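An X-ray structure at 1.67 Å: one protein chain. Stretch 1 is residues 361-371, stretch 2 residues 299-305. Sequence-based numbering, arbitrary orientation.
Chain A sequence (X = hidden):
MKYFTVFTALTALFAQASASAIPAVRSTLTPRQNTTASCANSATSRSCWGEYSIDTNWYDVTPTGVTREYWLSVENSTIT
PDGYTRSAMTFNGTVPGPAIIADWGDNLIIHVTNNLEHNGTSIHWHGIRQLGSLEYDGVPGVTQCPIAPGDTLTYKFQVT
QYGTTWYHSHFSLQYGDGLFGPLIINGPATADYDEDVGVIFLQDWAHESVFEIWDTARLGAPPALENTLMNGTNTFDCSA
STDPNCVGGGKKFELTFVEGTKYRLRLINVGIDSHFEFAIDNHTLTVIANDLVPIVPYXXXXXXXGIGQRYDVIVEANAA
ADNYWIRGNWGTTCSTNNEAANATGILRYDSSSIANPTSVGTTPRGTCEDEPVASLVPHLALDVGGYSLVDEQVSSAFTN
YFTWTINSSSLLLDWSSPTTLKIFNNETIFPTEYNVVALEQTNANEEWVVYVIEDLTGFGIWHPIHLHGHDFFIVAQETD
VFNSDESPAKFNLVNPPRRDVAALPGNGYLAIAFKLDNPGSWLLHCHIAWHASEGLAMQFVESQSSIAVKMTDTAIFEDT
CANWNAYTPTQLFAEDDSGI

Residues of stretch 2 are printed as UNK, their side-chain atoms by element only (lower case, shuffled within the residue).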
# COMPACT_ATOMS: atom_id res chain seq x y z
N GLY A 361 11.86 -25.39 4.37
CA GLY A 361 11.75 -24.01 4.69
C GLY A 361 12.36 -23.63 6.01
O GLY A 361 12.45 -24.42 6.93
N THR A 362 12.76 -22.37 6.08
CA THR A 362 13.12 -21.75 7.33
C THR A 362 11.91 -21.58 8.22
O THR A 362 10.86 -21.09 7.77
CB THR A 362 13.75 -20.39 7.01
OG1 THR A 362 15.01 -20.64 6.40
CG2 THR A 362 13.94 -19.60 8.25
N THR A 363 12.05 -21.93 9.49
CA THR A 363 10.98 -21.78 10.42
C THR A 363 10.65 -20.28 10.50
O THR A 363 11.52 -19.49 10.86
CB THR A 363 11.37 -22.25 11.84
OG1 THR A 363 11.69 -23.66 11.80
CG2 THR A 363 10.27 -21.94 12.87
N PRO A 364 9.43 -19.92 10.18
CA PRO A 364 9.06 -18.49 10.26
C PRO A 364 8.91 -17.98 11.69
O PRO A 364 8.62 -18.73 12.62
CB PRO A 364 7.73 -18.39 9.53
CG PRO A 364 7.35 -19.78 9.11
CD PRO A 364 8.32 -20.76 9.68
N ARG A 365 9.16 -16.69 11.87
CA ARG A 365 8.85 -16.07 13.14
C ARG A 365 7.38 -16.26 13.50
O ARG A 365 7.07 -16.49 14.66
CB ARG A 365 9.26 -14.60 13.13
CG ARG A 365 10.70 -14.39 13.22
CD ARG A 365 11.11 -12.97 12.81
NE ARG A 365 11.08 -12.87 11.35
CZ ARG A 365 11.50 -11.79 10.71
NH1 ARG A 365 11.92 -10.74 11.39
NH2 ARG A 365 11.52 -11.77 9.40
N GLY A 366 6.49 -16.17 12.50
CA GLY A 366 5.09 -16.49 12.63
C GLY A 366 4.29 -15.42 13.34
O GLY A 366 3.15 -15.65 13.78
N THR A 367 4.86 -14.22 13.42
CA THR A 367 4.17 -13.10 14.01
C THR A 367 3.50 -12.19 12.98
O THR A 367 3.62 -12.40 11.77
CB THR A 367 5.18 -12.22 14.78
OG1 THR A 367 6.05 -11.60 13.81
CG2 THR A 367 6.05 -13.09 15.76
N CYS A 368 2.80 -11.20 13.50
CA CYS A 368 2.14 -10.16 12.66
C CYS A 368 2.90 -8.85 12.73
O CYS A 368 2.38 -7.82 12.34
CB CYS A 368 0.69 -9.97 13.05
SG CYS A 368 -0.17 -11.54 13.23
N GLU A 369 4.12 -8.93 13.22
CA GLU A 369 4.97 -7.75 13.35
C GLU A 369 5.44 -7.24 12.01
O GLU A 369 5.37 -7.95 10.96
CB GLU A 369 6.18 -8.07 14.23
CG GLU A 369 5.72 -8.55 15.57
CD GLU A 369 6.81 -8.65 16.59
OE1 GLU A 369 7.94 -8.17 16.36
OE2 GLU A 369 6.52 -9.28 17.61
N ASP A 370 6.00 -6.04 12.06
CA ASP A 370 6.81 -5.58 10.97
C ASP A 370 8.23 -6.12 11.20
O ASP A 370 8.55 -6.69 12.29
CB ASP A 370 6.90 -4.05 10.91
CG ASP A 370 5.59 -3.39 10.46
OD1 ASP A 370 4.67 -4.06 9.97
OD2 ASP A 370 5.53 -2.13 10.51
N GLU A 371 9.10 -5.88 10.22
CA GLU A 371 10.54 -6.09 10.43
C GLU A 371 11.00 -5.29 11.63
O GLU A 371 10.45 -4.23 11.94
CB GLU A 371 11.36 -5.78 9.18
CG GLU A 371 11.27 -6.82 8.11
CD GLU A 371 11.92 -8.10 8.53
OE1 GLU A 371 13.13 -8.08 8.75
OE2 GLU A 371 11.22 -9.13 8.65
N UNK A 299 20.63 -8.64 5.90
CA UNK A 299 20.24 -9.95 5.40
C UNK A 299 19.27 -10.60 6.36
O UNK A 299 19.31 -10.43 7.58
c UNK A 299 21.47 -10.86 5.16
c UNK A 299 22.29 -10.35 4.03
o UNK A 299 22.26 -10.89 6.35
N UNK A 300 18.33 -11.33 5.78
CA UNK A 300 17.32 -11.99 6.53
C UNK A 300 16.89 -13.23 5.75
O UNK A 300 16.96 -13.23 4.53
o UNK A 300 15.28 -11.70 7.77
c UNK A 300 16.11 -11.04 6.84
c UNK A 300 15.33 -10.69 5.50
N UNK A 301 16.46 -14.26 6.46
CA UNK A 301 15.91 -15.45 5.82
C UNK A 301 14.43 -15.34 5.50
O UNK A 301 13.91 -16.07 4.64
o UNK A 301 17.90 -17.51 7.98
c UNK A 301 17.53 -17.12 6.85
o UNK A 301 18.26 -17.08 5.83
c UNK A 301 16.08 -16.68 6.74
N UNK A 302 13.75 -14.48 6.25
CA UNK A 302 12.31 -14.29 6.05
C UNK A 302 12.03 -12.81 6.21
O UNK A 302 12.83 -12.08 6.79
c UNK A 302 11.43 -15.10 6.98
c UNK A 302 11.94 -16.54 7.14
o UNK A 302 11.36 -14.47 8.24
N UNK A 303 10.89 -12.35 5.71
CA UNK A 303 10.67 -10.88 5.65
C UNK A 303 9.18 -10.63 5.92
O UNK A 303 8.29 -11.01 5.10
c UNK A 303 11.07 -10.42 4.27
c UNK A 303 11.01 -8.93 3.90
c UNK A 303 11.62 -8.08 4.99
c UNK A 303 11.65 -8.67 2.56
N UNK A 304 8.92 -10.02 7.08
CA UNK A 304 7.60 -9.72 7.56
C UNK A 304 7.09 -8.55 6.73
O UNK A 304 7.81 -7.57 6.58
c UNK A 304 6.75 -11.43 10.11
c UNK A 304 8.37 -9.96 11.37
c UNK A 304 7.94 -10.53 9.99
c UNK A 304 7.59 -9.37 9.03
N UNK A 305 5.89 -8.67 6.18
CA UNK A 305 5.39 -7.61 5.30
C UNK A 305 3.95 -7.41 5.58
O UNK A 305 3.09 -8.31 5.39
c UNK A 305 5.55 -7.88 3.78
c UNK A 305 7.03 -8.84 1.92
c UNK A 305 6.92 -8.43 3.40
c UNK A 305 5.21 -6.58 2.96
O HOH W 1 14.55 -9.96 9.85
O HOH W 2 14.22 -18.98 3.89
O HOH W 3 7.50 -5.16 7.78

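Position 299 carries three side-chain atoms: one carbon holding an oxygen and a second carbon. That branched, beta-hydroxyl pattern is threonine, T299. It sits on the strand, out of reach of stretch 1.

Position 300 has the same set, a carbon bearing one oxygen and one carbon, with its CB directed toward stretch 1. It is T300. Its OG1 donates to the backbone O of position 302 at 2.7 Å, and it receives a hydrogen bond from water 1, 2.8 Å from that OG1. The same water donates to OE1 of E371 at 2.6 Å, so one solvent molecule links the strand to a carboxylate that T300 does not bond directly.

At 301 two carbons appear, the second carrying two oxygens; the first touches a methyl of T362. This short carboxylate is D301. Its CB lies 3.9 Å from CG2 of T362, a nonpolar touch, while its backbone O and T362 OG1 share water 2, at 3.0 and 3.1 Å.

Position 302 again shows one carbon holding an oxygen and a carbon, pointing toward stretch 1. The oxygen meets the guanidinium of R365 and the carbon meets a methyl of T362. This is T302: OG1 accepts from R365 NH2 at 2.9 Å, and CG2 packs 3.8 Å from T362 CG2. A single beta-branched residue thus serves a polar and a nonpolar neighbour at once.

Position 303 has four carbons forked at the second. Its CB points away, yet the end of the chain comes nearer and touches E371. This is leucine, L303, with CD1 3.4 Å from E371 CG.

Position 304 has the same four carbons and fork, but its CB points toward stretch 1, which covers more of it than of any other residue here. One end carbon lies over a face of the R365 guanidinium, the other near the T367 backbone oxygen. It is L304: CD1 is 3.6 Å from R365 NH1, CD2 3.7 Å from T367 O, and CB 3.3 Å from E369 O.

Position 305 has four carbons forked at the first, one arm two carbons long, facing away and making no contact: isoleucine, I305.

The rule is a charged pair whose two members each hydrogen-bond stretch 2. R365 NH2 and E371 OE2 form a salt bridge at 2.8 Å within stretch 1; the arginine reaches across through T302 OG1, the glutamate OE2 by accepting from L304 N at 2.9 Å, nearly linear at 175°. The L304 side chain packs against one face of the R365 guanidinium, and water 3 joins L304 O (2.7 Å) to E371 N (3.0 Å).

Stretch 2 299-305: TTDTLLI
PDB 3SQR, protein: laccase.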